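Local coordinates for protein putative xanthine dehydrogenase YAGS fad-binding subunit (Escherichia coli, PDB 5G5G) that probably serves as the molybdenum cofactor-binding subunit of a periplasmic aldehyde oxidase, oxidising aldehydes at a molybdenum centre held by a pterin cytosine dinucleotide, at residues P158-G163 against R332-R337. Sequence-based numbering, arbitrary orientation.
Sequences PDKNVG and RHTGLR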
ATOM      1  N   PRO C 158      10.539  11.157  31.212  1.00 27.15           N
ATOM      2  CA  PRO C 158      11.857  11.729  31.478  1.00 26.45           C
ATOM      3  C   PRO C 158      12.982  10.887  30.845  1.00 23.53           C
ATOM      4  O   PRO C 158      12.774   9.723  30.559  1.00 22.95           O
ATOM      5  CB  PRO C 158      11.927  11.714  33.015  1.00 27.59           C
ATOM      6  CG  PRO C 158      11.130  10.528  33.389  1.00 27.49           C
ATOM      7  CD  PRO C 158       9.965  10.545  32.425  1.00 27.79           C
ATOM      8  N   ASP C 159      14.115  11.523  30.546  1.00 22.45           N
ATOM      9  CA  ASP C 159      15.238  10.837  29.881  1.00 21.27           C
ATOM     10  C   ASP C 159      15.667   9.710  30.799  1.00 21.40           C
ATOM     11  O   ASP C 159      15.493   9.815  32.036  1.00 21.89           O
ATOM     12  CB  ASP C 159      16.425  11.789  29.670  1.00 21.24           C
ATOM     13  CG  ASP C 159      16.157  12.873  28.606  1.00 21.44           C
ATOM     14  OD1 ASP C 159      15.091  12.839  27.934  1.00 20.33           O
ATOM     15  OD2 ASP C 159      17.014  13.798  28.453  1.00 20.87           O
ATOM     16  N   LYS C 160      16.303   8.704  30.238  1.00 20.57           N
ATOM     17  CA  LYS C 160      16.787   7.604  31.035  1.00 21.66           C
ATOM     18  C   LYS C 160      18.315   7.621  30.988  1.00 20.60           C
ATOM     19  O   LYS C 160      18.891   7.598  29.924  1.00 18.77           O
ATOM     20  CB  LYS C 160      16.227   6.319  30.501  1.00 24.05           C
ATOM     21  CG  LYS C 160      16.604   5.115  31.320  1.00 29.05           C
ATOM     22  CD  LYS C 160      16.283   3.870  30.506  1.00 33.35           C
ATOM     23  CE  LYS C 160      16.763   2.621  31.189  1.00 38.33           C
ATOM     24  NZ  LYS C 160      15.875   2.308  32.362  1.00 43.37           N
ATOM     25  N   ASN C 161      18.942   7.656  32.153  1.00 20.53           N
ATOM     26  CA  ASN C 161      20.390   7.717  32.264  1.00 21.06           C
ATOM     27  C   ASN C 161      20.953   6.608  33.138  1.00 21.54           C
ATOM     28  O   ASN C 161      20.428   6.347  34.170  1.00 21.65           O
ATOM     29  CB  ASN C 161      20.837   9.061  32.817  1.00 22.50           C
ATOM     30  CG  ASN C 161      20.504  10.214  31.896  1.00 23.62           C
ATOM     31  OD1 ASN C 161      20.976  10.273  30.822  1.00 26.11           O
ATOM     32  ND2 ASN C 161      19.710  11.103  32.346  1.00 23.67           N
ATOM     33  N   VAL C 162      22.019   5.992  32.672  1.00 20.48           N
ATOM     34  CA  VAL C 162      22.657   4.897  33.364  1.00 20.35           C
ATOM     35  C   VAL C 162      24.168   5.261  33.305  1.00 20.67           C
ATOM     36  O   VAL C 162      24.704   5.600  32.253  1.00 19.26           O
ATOM     37  CB  VAL C 162      22.418   3.558  32.627  1.00 19.92           C
ATOM     38  CG1 VAL C 162      23.138   2.379  33.294  1.00 20.56           C
ATOM     39  CG2 VAL C 162      20.916   3.245  32.469  1.00 20.13           C
ATOM     40  N   GLY C 163      24.852   5.117  34.416  1.00 21.44           N
ATOM     41  CA  GLY C 163      26.288   5.408  34.484  1.00 22.35           C
ATOM     42  C   GLY C 163      26.615   6.824  34.055  1.00 22.98           C
ATOM     43  O   GLY C 163      25.866   7.745  34.334  1.00 23.75           O
ATOM     44  N   ARG C 332      24.827   5.017  29.494  1.00 16.43           N
ATOM     45  CA  ARG C 332      23.717   5.127  28.553  1.00 15.72           C
ATOM     46  C   ARG C 332      22.861   6.353  28.792  1.00 16.41           C
ATOM     47  O   ARG C 332      22.649   6.790  29.928  1.00 16.88           O
ATOM     48  CB  ARG C 332      22.786   3.886  28.677  1.00 15.42           C
ATOM     49  CG  ARG C 332      23.513   2.577  28.982  1.00 15.19           C
ATOM     50  CD  ARG C 332      22.546   1.403  29.119  1.00 14.85           C
ATOM     51  NE  ARG C 332      21.928   0.981  27.867  1.00 14.40           N
ATOM     52  CZ  ARG C 332      22.329  -0.002  27.057  1.00 14.17           C
ATOM     53  NH1 ARG C 332      23.381  -0.710  27.347  1.00 14.49           N
ATOM     54  NH2 ARG C 332      21.624  -0.298  25.978  1.00 13.92           N
ATOM     55  N   HIS C 333      22.363   6.905  27.709  1.00 16.58           N
ATOM     56  CA  HIS C 333      21.401   7.991  27.784  1.00 17.36           C
ATOM     57  C   HIS C 333      20.382   7.835  26.653  1.00 17.20           C
ATOM     58  O   HIS C 333      20.749   7.610  25.476  1.00 16.90           O
ATOM     59  CB  HIS C 333      22.115   9.341  27.768  1.00 18.47           C
ATOM     60  CG  HIS C 333      21.244  10.481  27.361  1.00 18.51           C
ATOM     61  ND1 HIS C 333      20.458  11.162  28.256  1.00 19.17           N
ATOM     62  CD2 HIS C 333      21.016  11.048  26.153  1.00 18.57           C
ATOM     63  CE1 HIS C 333      19.775  12.106  27.627  1.00 19.50           C
ATOM     64  NE2 HIS C 333      20.066  12.039  26.338  1.00 19.53           N
ATOM     65  N   THR C 334      19.096   7.926  26.996  1.00 16.78           N
ATOM     66  CA  THR C 334      18.070   7.936  25.971  1.00 16.68           C
ATOM     67  C   THR C 334      17.078   9.007  26.293  1.00 16.83           C
ATOM     68  O   THR C 334      16.839   9.324  27.450  1.00 17.18           O
ATOM     69  CB  THR C 334      17.337   6.575  25.819  1.00 16.84           C
ATOM     70  OG1 THR C 334      17.027   6.043  27.103  1.00 17.62           O
ATOM     71  CG2 THR C 334      18.160   5.556  25.159  1.00 17.05           C
ATOM     72  N   GLY C 335      16.514   9.612  25.256  1.00 16.85           N
ATOM     73  CA  GLY C 335      15.561  10.666  25.448  1.00 17.50           C
ATOM     74  C   GLY C 335      14.712  10.944  24.251  1.00 17.32           C
ATOM     75  O   GLY C 335      15.182  10.866  23.111  1.00 17.05           O
ATOM     76  N   LEU C 336      13.447  11.280  24.509  1.00 17.27           N
ATOM     77  CA  LEU C 336      12.526  11.728  23.468  1.00 17.28           C
ATOM     78  C   LEU C 336      12.315  13.222  23.536  1.00 17.30           C
ATOM     79  O   LEU C 336      12.308  13.825  24.625  1.00 18.19           O
ATOM     80  CB  LEU C 336      11.152  11.016  23.560  1.00 17.64           C
ATOM     81  CG  LEU C 336      11.144   9.510  23.361  1.00 17.77           C
ATOM     82  CD1 LEU C 336       9.728   8.969  23.593  1.00 18.03           C
ATOM     83  CD2 LEU C 336      11.689   9.151  21.980  1.00 17.15           C
ATOM     84  N   ARG C 337      12.097  13.819  22.367  1.00 17.35           N
ATOM     85  CA  ARG C 337      11.788  15.239  22.251  1.00 17.92           C
ATOM     86  C   ARG C 337      10.568  15.362  21.337  1.00 17.66           C
ATOM     87  O   ARG C 337      10.588  14.858  20.207  1.00 16.38           O
ATOM     88  CB  ARG C 337      12.980  15.973  21.700  1.00 18.79           C
ATOM     89  CG  ARG C 337      14.308  15.760  22.508  1.00 20.01           C
ATOM     90  CD  ARG C 337      14.272  16.523  23.746  1.00 22.00           C
ATOM     91  NE  ARG C 337      15.542  16.325  24.494  1.00 24.39           N
ATOM     92  CZ  ARG C 337      15.787  15.356  25.380  1.00 23.69           C
ATOM     93  NH1 ARG C 337      14.841  14.497  25.717  1.00 22.32           N
ATOM     94  NH2 ARG C 337      16.968  15.344  26.032  1.00 24.46           N
TER
HETATM   95  O   HOH W   1      12.884  11.248  27.362  1.00 15.67           O
HETATM   96  O   HOH W   2      19.231   4.985  28.659  1.00 19.87           O
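An antiparallel edge-strand pairing in the molybdopterin cofactor-binding region joins K160-V162 to R332-T334, with a bidentate salt bridge from D159, just before strand 160-162, to R337, further along the partner strand. Hydrogen-bonded pairs K160/T334 and V162/R332 flank the non-hydrogen-bonded pair N161/H333; K160 N reaches T334 O at 2.9 Å and R332 N reaches V162 O at 2.8 Å. The guanidinium of R337 meets the D159 carboxylate end-on and nearly coplanar, the planes 7° apart: NH1 binds OD1 on its syn lone pair at 2.8 Å, and NH2 binds OD2 at 2.9 Å. A bend at chi2 (-75°) brings R337 back along its own strand, where NH1 also bonds L336 O, from above the carbonyl plane. A leucine in its place would probably leave the D159 carboxylate without its charged mate and freer to turn, and L336 O without the NH1 bond. Beside this pair, H333 ND1 donates to N161 OD1 at 2.8 Å, the oxygen lying in the ring plane, while NE2 is held by E305. On the other face, V162 CB packs against R332 CG at 3.9 Å, and a water links K160 O to T334 OG1, which also bonds E324. Strand 160-162 forms one border of a mixed five-stranded sheet within this chain, and strand 331-340 separates it from strand 299-310, which runs parallel to 331-340.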